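Local atomic coordinates of spore germination protein GerM (Bacillus subtilis subsp. subtilis str. 168, PDB entry 6GZB), a protein that is of unknown function but affects both sporulation and germination, and is built from two tandem GerMN domains. Residues T78-L86 with S142-I153. Numbering follows the deposited sequence.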
# COMPACT_ATOMS: atom_id res chain seq x y z
N THR A 78 19.95 -3.23 3.53
CA THR A 78 18.58 -3.60 3.87
C THR A 78 17.66 -3.57 2.65
O THR A 78 16.78 -4.41 2.52
CB THR A 78 18.02 -2.66 4.95
OG1 THR A 78 18.25 -1.29 4.58
CG2 THR A 78 18.68 -2.96 6.29
N ALA A 79 17.88 -2.61 1.76
CA ALA A 79 17.08 -2.50 0.55
C ALA A 79 17.28 -3.72 -0.33
O ALA A 79 16.32 -4.31 -0.83
CB ALA A 79 17.47 -1.24 -0.21
N LYS A 80 18.53 -4.11 -0.51
CA LYS A 80 18.86 -5.33 -1.24
C LYS A 80 18.26 -6.55 -0.55
O LYS A 80 17.72 -7.45 -1.20
CB LYS A 80 20.37 -5.47 -1.35
CG LYS A 80 20.83 -6.83 -1.82
CD LYS A 80 22.35 -6.89 -1.82
CE LYS A 80 22.85 -8.23 -2.32
NZ LYS A 80 24.18 -8.11 -2.96
N GLN A 81 18.36 -6.59 0.76
CA GLN A 81 17.87 -7.73 1.52
C GLN A 81 16.36 -7.87 1.35
O GLN A 81 15.84 -8.97 1.16
CB GLN A 81 18.21 -7.57 2.99
CG GLN A 81 17.78 -8.76 3.84
CD GLN A 81 17.80 -8.43 5.31
OE1 GLN A 81 17.38 -7.35 5.72
NE2 GLN A 81 18.31 -9.36 6.11
N ALA A 82 15.66 -6.74 1.39
CA ALA A 82 14.20 -6.75 1.25
C ALA A 82 13.79 -7.37 -0.08
O ALA A 82 12.89 -8.21 -0.13
CB ALA A 82 13.66 -5.34 1.37
N LEU A 83 14.49 -7.02 -1.16
CA LEU A 83 14.21 -7.61 -2.46
C LEU A 83 14.55 -9.10 -2.50
O LEU A 83 13.85 -9.88 -3.15
CB LEU A 83 14.99 -6.89 -3.55
CG LEU A 83 14.60 -5.42 -3.79
CD1 LEU A 83 15.30 -4.91 -5.04
CD2 LEU A 83 13.10 -5.26 -3.93
N GLU A 84 15.62 -9.49 -1.83
CA GLU A 84 16.01 -10.90 -1.76
C GLU A 84 14.92 -11.73 -1.09
O GLU A 84 14.76 -12.91 -1.39
CB GLU A 84 17.33 -11.07 -1.00
CG GLU A 84 18.57 -10.93 -1.88
CD GLU A 84 19.84 -10.59 -1.12
OE1 GLU A 84 20.88 -10.36 -1.77
OE2 GLU A 84 19.81 -10.51 0.13
N TYR A 85 14.17 -11.09 -0.20
CA TYR A 85 13.08 -11.77 0.49
C TYR A 85 11.77 -11.72 -0.28
O TYR A 85 10.72 -12.11 0.24
CB TYR A 85 12.92 -11.19 1.89
CG TYR A 85 13.78 -11.88 2.92
CD1 TYR A 85 15.14 -11.61 3.01
CD2 TYR A 85 13.25 -12.83 3.78
CE1 TYR A 85 15.94 -12.24 3.95
CE2 TYR A 85 14.04 -13.45 4.73
CZ TYR A 85 15.39 -13.16 4.79
OH TYR A 85 16.19 -13.79 5.72
N LEU A 86 11.83 -11.26 -1.53
CA LEU A 86 10.71 -11.40 -2.45
C LEU A 86 10.90 -12.61 -3.37
O LEU A 86 10.05 -12.89 -4.20
CB LEU A 86 10.58 -10.14 -3.30
CG LEU A 86 10.31 -8.84 -2.56
CD1 LEU A 86 10.24 -7.68 -3.54
CD2 LEU A 86 9.02 -8.95 -1.76
N SER A 142 5.43 -4.56 -6.69
CA SER A 142 6.05 -5.17 -5.51
C SER A 142 7.44 -4.60 -5.24
O SER A 142 7.75 -4.16 -4.13
CB SER A 142 6.15 -6.69 -5.69
OG SER A 142 6.89 -7.28 -4.63
N VAL A 143 8.28 -4.61 -6.26
CA VAL A 143 9.63 -4.08 -6.14
C VAL A 143 9.59 -2.59 -5.77
O VAL A 143 10.29 -2.15 -4.87
CB VAL A 143 10.41 -4.27 -7.46
CG1 VAL A 143 11.70 -3.50 -7.43
CG2 VAL A 143 10.68 -5.75 -7.69
N THR A 144 8.71 -1.85 -6.43
CA THR A 144 8.62 -0.42 -6.21
C THR A 144 8.20 -0.11 -4.78
O THR A 144 8.79 0.75 -4.12
CB THR A 144 7.63 0.25 -7.19
OG1 THR A 144 8.09 0.04 -8.53
CG2 THR A 144 7.55 1.74 -6.93
N TRP A 145 7.17 -0.80 -4.30
CA TRP A 145 6.63 -0.49 -2.99
C TRP A 145 7.53 -1.03 -1.88
O TRP A 145 7.67 -0.40 -0.83
CB TRP A 145 5.20 -1.02 -2.83
CG TRP A 145 4.18 -0.15 -3.48
CD1 TRP A 145 4.07 0.12 -4.81
CD2 TRP A 145 3.15 0.59 -2.83
NE1 TRP A 145 3.06 1.01 -5.03
CE2 TRP A 145 2.46 1.31 -3.84
CE3 TRP A 145 2.73 0.72 -1.51
CZ2 TRP A 145 1.39 2.16 -3.56
CZ3 TRP A 145 1.66 1.57 -1.23
CH2 TRP A 145 1.01 2.28 -2.24
N THR A 146 8.20 -2.14 -2.16
CA THR A 146 9.16 -2.68 -1.19
C THR A 146 10.37 -1.75 -1.00
O THR A 146 10.78 -1.46 0.13
CB THR A 146 9.62 -4.09 -1.57
OG1 THR A 146 8.48 -4.97 -1.61
CG2 THR A 146 10.60 -4.62 -0.54
N LEU A 147 10.91 -1.23 -2.10
CA LEU A 147 12.06 -0.34 -2.04
C LEU A 147 11.71 1.00 -1.40
O LEU A 147 12.49 1.54 -0.62
CB LEU A 147 12.65 -0.11 -3.43
CG LEU A 147 13.48 -1.27 -3.98
CD1 LEU A 147 13.95 -0.98 -5.40
CD2 LEU A 147 14.66 -1.53 -3.06
N THR A 148 10.53 1.52 -1.71
CA THR A 148 10.17 2.87 -1.28
C THR A 148 9.66 2.93 0.15
O THR A 148 9.30 4.01 0.63
CB THR A 148 9.12 3.51 -2.22
OG1 THR A 148 8.02 2.63 -2.42
CG2 THR A 148 9.76 3.84 -3.57
N GLN A 149 9.68 1.81 0.85
CA GLN A 149 9.39 1.85 2.29
C GLN A 149 10.51 2.57 3.05
O GLN A 149 10.30 3.05 4.15
CB GLN A 149 9.18 0.45 2.86
CG GLN A 149 10.45 -0.32 3.14
CD GLN A 149 10.17 -1.75 3.54
OE1 GLN A 149 9.83 -2.01 4.69
NE2 GLN A 149 10.26 -2.68 2.59
N PHE A 150 11.70 2.59 2.48
CA PHE A 150 12.85 3.21 3.11
C PHE A 150 12.89 4.71 2.84
O PHE A 150 12.55 5.18 1.74
CB PHE A 150 14.14 2.58 2.60
CG PHE A 150 14.23 1.11 2.85
CD1 PHE A 150 14.59 0.64 4.09
CD2 PHE A 150 13.97 0.20 1.84
CE1 PHE A 150 14.69 -0.72 4.33
CE2 PHE A 150 14.05 -1.16 2.07
CZ PHE A 150 14.39 -1.62 3.33
N SER A 151 13.14 5.49 3.76
CA SER A 151 13.06 6.95 3.67
C SER A 151 14.07 7.50 2.66
O SER A 151 13.87 8.58 2.12
CB SER A 151 13.26 7.59 5.04
OG SER A 151 14.56 7.33 5.52
N SER A 152 15.24 6.71 2.43
CA SER A 152 16.26 7.12 1.47
C SER A 152 15.87 6.81 0.03
O SER A 152 16.58 7.20 -0.89
CB SER A 152 17.59 6.44 1.79
OG SER A 152 17.50 5.03 1.63
N ILE A 153 14.75 6.11 -0.17
CA ILE A 153 14.30 5.75 -1.52
C ILE A 153 12.88 6.24 -1.77
O ILE A 153 11.94 5.83 -1.08
CB ILE A 153 14.36 4.23 -1.72
CG1 ILE A 153 15.77 3.71 -1.45
CG2 ILE A 153 13.97 3.88 -3.15
CD1 ILE A 153 15.85 2.20 -1.32
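Phe150, in the turn after helix 136-147, leans its ring on the start of helix 78-84. Its CG lies anti to its own carbonyl carbon (chi1 -60°), which helps bring CE2 to 3.6 Å from Ala79 CA and CE1 near Thr78 OG1; these two partners approach the ring obliquely, while Ala82 CB sits at its edge. Gln149 CG lies over one face, toward the rim. Deeper in, Leu83 and Leu147 cross at about a right angle, Leu83 CG meeting Leu147 CD2 at 4.0 Å; that methyl also touches Ala79 CB, which Ile153 CD1 reaches too. The methyl of Thr146, CG2, points at Ala82 CB (3.7 Å), whereas Thr146 OG1 donates to Ser142 O (2.7 Å) from above the carbonyl plane and accepts from Tyr57 N. Leu86 CD1 rests 3.5 Å from Ser142 OG, which is hydrogen-bonded to Tyr57 O. An alanine in place of Phe150 would probably open a gap beside Ala79 and leave Thr78 without its aromatic neighbour. The short helix segments run roughly antiparallel (143°), their axes 9.8 Å apart at closest approach. Apolar fit joins this helix pair of the first GerMN domain; the buried hydroxyls of Ser142 and Thr146 bond within helix 136-147 and to Tyr57, not to helix 78-84.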